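Local coordinates for putative oxidoreductase YfjR (Streptomyces aurantiacus, PDB 4OQZ), which probably reduces imines to amines with NADPH as hydride donor, as an S-selective imine reductase of the HIBADH-related family, at residues Arg221-Ser235 / Gly274-Lys286. Numbering follows the deposited sequence.
Sequences RIDAGNHAGDVDRLS and GADSFSSVIKLMK
The loop joining helix 211-224 to helix 234-250 packs on the C-terminal tail of the helical domain, with Asp-232 of the loop gripping Ser-277 and Phe-278 of the tail. The two carboxylate oxygens take different partners. Asp-232 OD1 accepts from Ser-277 OG at 2.8 Å. Asp-232 OD2 accepts from Phe-278 N at 2.9 Å. Both oxygens use their syn lone pairs, and the backbone N-H bond is nearly straight (177°). The Asp-232 side chain reaches this site with CG between its own backbone N and carbonyl carbon (chi1 85°). The Asp-232 carboxylate stands almost perpendicular to the Phe-278 ring (84°). Asp-232 OD2 lies at the ring edge, 3.2 Å from Phe-278 CD2. Tyr-218 OH of helix 211-224 also bonds OD1. An alanine here would probably leave Phe-278 N, Ser-277 OG and Tyr-218 OH without this carboxylate partner and let the serine hydroxyl turn.

Two backbone bonds lie beside it. Ser-277 N donates to His-227 O, and Leu-234 N, just after the N-cap residue Arg-233, donates to Asp-276 O. A Schellman motif with Gly-225 at C-prime ends helix 211-224 and starts the loop toward His-227. The imidazole of His-227 lies against Ser-279 and Ser-280, with CD2 3.2 Å from Ser-279 OG at the ring edge. The His-227 and Lys-283 side chains run antiparallel, and Lys-283 NZ hydrogen-bonds Ser-280 OG.

Apolar groups pack at both ends. Leu-234 CD1 sits 3.9 Å from Phe-278 CB and also faces Val-281 CG2. Leu-234 CD2 lies against the carbonyl of Gly-274. The Ile-222 and Ile-282 side chains meet nearly perpendicular, with their CD1 atoms 3.7 Å apart. Trp-184 of the second subunit packs on Ile-222, Ile-282 and Phe-278, placing this corner of the helical domain at the dimer interface.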
# COMPACT_ATOMS: atom_id res chain seq x y z
N ARG A 221 -1.48 11.94 -15.30
CA ARG A 221 -0.18 12.44 -15.74
C ARG A 221 0.61 11.36 -16.48
O ARG A 221 1.27 11.69 -17.46
CB ARG A 221 0.61 12.98 -14.53
CG ARG A 221 -0.11 14.01 -13.67
CD ARG A 221 0.59 14.26 -12.34
NE ARG A 221 1.76 15.12 -12.50
CZ ARG A 221 3.00 14.67 -12.64
NH1 ARG A 221 3.26 13.36 -12.64
NH2 ARG A 221 4.00 15.53 -12.80
N ILE A 222 0.57 10.08 -16.01
CA ILE A 222 1.28 8.96 -16.66
C ILE A 222 0.71 8.71 -18.06
O ILE A 222 1.47 8.58 -19.03
CB ILE A 222 1.24 7.65 -15.80
CG1 ILE A 222 1.85 7.85 -14.40
CG2 ILE A 222 1.93 6.50 -16.53
CD1 ILE A 222 1.23 6.91 -13.22
N ASP A 223 -0.63 8.61 -18.15
CA ASP A 223 -1.33 8.35 -19.41
C ASP A 223 -1.09 9.41 -20.45
O ASP A 223 -1.15 9.10 -21.64
CB ASP A 223 -2.82 8.08 -19.17
CG ASP A 223 -3.08 6.77 -18.44
OD1 ASP A 223 -2.19 5.89 -18.48
OD2 ASP A 223 -4.17 6.63 -17.85
N ALA A 224 -0.75 10.64 -20.02
CA ALA A 224 -0.44 11.78 -20.90
C ALA A 224 1.06 11.83 -21.24
O ALA A 224 1.44 12.41 -22.27
CB ALA A 224 -0.88 13.07 -20.23
N GLY A 225 1.88 11.22 -20.39
CA GLY A 225 3.34 11.14 -20.53
C GLY A 225 4.08 12.21 -19.76
O GLY A 225 5.22 12.55 -20.10
N ASN A 226 3.40 12.78 -18.75
CA ASN A 226 3.89 13.84 -17.90
C ASN A 226 4.48 13.26 -16.60
O ASN A 226 3.76 12.64 -15.83
CB ASN A 226 2.72 14.80 -17.58
CG ASN A 226 3.08 16.04 -16.79
OD1 ASN A 226 4.24 16.32 -16.50
ND2 ASN A 226 2.07 16.83 -16.42
N HIS A 227 5.79 13.47 -16.37
CA HIS A 227 6.52 13.02 -15.19
C HIS A 227 7.34 14.22 -14.67
O HIS A 227 8.54 14.09 -14.45
CB HIS A 227 7.48 11.87 -15.58
CG HIS A 227 6.80 10.58 -15.94
ND1 HIS A 227 6.78 10.12 -17.25
CD2 HIS A 227 6.16 9.68 -15.15
CE1 HIS A 227 6.12 8.97 -17.21
NE2 HIS A 227 5.74 8.66 -15.96
N ALA A 228 6.68 15.37 -14.48
CA ALA A 228 7.26 16.69 -14.19
C ALA A 228 8.20 16.92 -12.97
O ALA A 228 9.27 16.33 -12.89
CB ALA A 228 6.22 17.80 -14.32
N GLY A 229 7.85 17.88 -12.13
CA GLY A 229 8.62 18.29 -10.97
C GLY A 229 7.77 19.31 -10.25
O GLY A 229 8.14 19.81 -9.18
N ASP A 230 6.62 19.60 -10.88
CA ASP A 230 5.55 20.52 -10.51
C ASP A 230 5.17 20.39 -9.04
O ASP A 230 5.27 21.37 -8.30
CB ASP A 230 4.34 20.26 -11.43
CG ASP A 230 3.28 21.34 -11.46
OD1 ASP A 230 3.63 22.52 -11.20
OD2 ASP A 230 2.13 21.03 -11.84
N VAL A 231 4.77 19.17 -8.61
CA VAL A 231 4.38 18.91 -7.22
C VAL A 231 5.45 18.08 -6.48
O VAL A 231 5.58 18.22 -5.26
CB VAL A 231 2.94 18.36 -7.03
CG1 VAL A 231 2.46 18.54 -5.58
CG2 VAL A 231 1.94 19.01 -7.99
N ASP A 232 6.24 17.27 -7.20
CA ASP A 232 7.26 16.45 -6.54
C ASP A 232 8.54 16.23 -7.35
O ASP A 232 8.50 16.22 -8.58
CB ASP A 232 6.66 15.09 -6.09
CG ASP A 232 6.66 14.02 -7.16
OD1 ASP A 232 5.70 13.98 -7.97
OD2 ASP A 232 7.67 13.28 -7.26
N ARG A 233 9.65 15.94 -6.64
CA ARG A 233 10.94 15.63 -7.23
C ARG A 233 11.45 14.27 -6.71
O ARG A 233 11.39 14.01 -5.50
CB ARG A 233 11.95 16.78 -6.97
CG ARG A 233 11.54 18.11 -7.62
CD ARG A 233 11.50 19.29 -6.64
NE ARG A 233 10.40 19.23 -5.67
CZ ARG A 233 9.33 20.03 -5.66
NH1 ARG A 233 9.18 20.95 -6.61
NH2 ARG A 233 8.41 19.91 -4.72
N LEU A 234 11.95 13.40 -7.64
CA LEU A 234 12.46 12.05 -7.33
C LEU A 234 13.58 12.04 -6.28
O LEU A 234 13.61 11.15 -5.42
CB LEU A 234 12.89 11.31 -8.63
CG LEU A 234 13.52 9.91 -8.48
CD1 LEU A 234 12.55 8.89 -7.90
CD2 LEU A 234 14.06 9.41 -9.79
N SER A 235 14.47 13.04 -6.34
CA SER A 235 15.61 13.26 -5.43
C SER A 235 15.15 13.40 -3.98
O SER A 235 15.85 12.92 -3.08
CB SER A 235 16.38 14.50 -5.86
OG SER A 235 15.54 15.64 -5.89
N GLY A 274 14.77 9.93 -13.89
CA GLY A 274 15.60 11.08 -13.53
C GLY A 274 14.96 11.94 -12.46
O GLY A 274 13.78 11.77 -12.19
N ALA A 275 15.72 12.90 -11.87
CA ALA A 275 15.16 13.79 -10.84
C ALA A 275 14.10 14.79 -11.40
O ALA A 275 14.22 16.02 -11.33
CB ALA A 275 16.25 14.48 -10.04
N ASP A 276 13.07 14.18 -11.97
CA ASP A 276 11.82 14.73 -12.43
C ASP A 276 10.84 14.21 -11.33
O ASP A 276 11.19 14.32 -10.16
CB ASP A 276 11.48 14.19 -13.82
CG ASP A 276 12.19 14.95 -14.91
OD1 ASP A 276 13.28 14.51 -15.31
OD2 ASP A 276 11.66 16.01 -15.35
N SER A 277 9.68 13.64 -11.69
CA SER A 277 8.75 13.12 -10.68
C SER A 277 9.16 11.72 -10.28
O SER A 277 9.70 10.98 -11.11
CB SER A 277 7.32 13.10 -11.21
OG SER A 277 6.43 12.52 -10.24
N PHE A 278 8.83 11.33 -9.04
CA PHE A 278 9.09 9.97 -8.57
C PHE A 278 8.33 8.90 -9.41
O PHE A 278 8.68 7.73 -9.38
CB PHE A 278 8.89 9.86 -7.05
CG PHE A 278 7.50 9.51 -6.57
CD1 PHE A 278 7.29 8.35 -5.82
CD2 PHE A 278 6.43 10.37 -6.77
CE1 PHE A 278 6.02 8.04 -5.34
CE2 PHE A 278 5.16 10.04 -6.32
CZ PHE A 278 4.96 8.89 -5.58
N SER A 279 7.37 9.34 -10.22
CA SER A 279 6.64 8.53 -11.19
C SER A 279 7.56 8.11 -12.35
O SER A 279 7.32 7.09 -13.00
CB SER A 279 5.46 9.33 -11.74
OG SER A 279 4.66 8.53 -12.59
N SER A 280 8.64 8.90 -12.61
CA SER A 280 9.57 8.62 -13.70
C SER A 280 10.15 7.20 -13.69
O SER A 280 10.49 6.70 -14.74
CB SER A 280 10.66 9.67 -13.78
OG SER A 280 11.60 9.33 -14.79
N VAL A 281 10.20 6.53 -12.53
CA VAL A 281 10.73 5.17 -12.50
C VAL A 281 9.93 4.16 -13.35
O VAL A 281 10.51 3.17 -13.79
CB VAL A 281 11.17 4.64 -11.11
CG1 VAL A 281 12.67 4.43 -11.07
CG2 VAL A 281 10.71 5.55 -9.98
N ILE A 282 8.63 4.43 -13.62
CA ILE A 282 7.79 3.55 -14.47
C ILE A 282 8.49 3.24 -15.81
O ILE A 282 8.51 2.07 -16.22
CB ILE A 282 6.36 4.13 -14.70
CG1 ILE A 282 5.54 4.15 -13.39
CG2 ILE A 282 5.60 3.33 -15.78
CD1 ILE A 282 4.36 5.02 -13.43
N LYS A 283 9.07 4.27 -16.47
CA LYS A 283 9.78 4.10 -17.75
C LYS A 283 10.97 3.13 -17.71
O LYS A 283 11.36 2.59 -18.75
CB LYS A 283 10.02 5.41 -18.54
CG LYS A 283 10.60 6.58 -17.76
CD LYS A 283 10.05 7.92 -18.26
CE LYS A 283 11.14 8.91 -18.63
NZ LYS A 283 11.57 9.76 -17.48
N LEU A 284 11.46 2.80 -16.48
CA LEU A 284 12.50 1.80 -16.27
C LEU A 284 11.89 0.43 -15.99
O LEU A 284 12.57 -0.58 -16.18
CB LEU A 284 13.44 2.19 -15.12
CG LEU A 284 14.36 3.37 -15.34
CD1 LEU A 284 14.95 3.80 -14.06
CD2 LEU A 284 15.50 3.03 -16.34
N MET A 285 10.62 0.39 -15.53
CA MET A 285 9.93 -0.87 -15.21
C MET A 285 9.24 -1.53 -16.40
O MET A 285 9.21 -2.76 -16.46
CB MET A 285 8.94 -0.73 -14.05
CG MET A 285 9.58 -0.37 -12.75
SD MET A 285 8.33 0.43 -11.74
CE MET A 285 9.27 1.68 -11.04
N LYS A 286 8.69 -0.73 -17.33
CA LYS A 286 7.99 -1.23 -18.54
C LYS A 286 8.87 -2.09 -19.44
O LYS A 286 10.10 -1.95 -19.38
CB LYS A 286 7.43 -0.06 -19.36
CG LYS A 286 6.35 0.77 -18.67
CD LYS A 286 6.32 2.17 -19.26
CE LYS A 286 5.29 2.36 -20.34
NZ LYS A 286 4.00 2.84 -19.79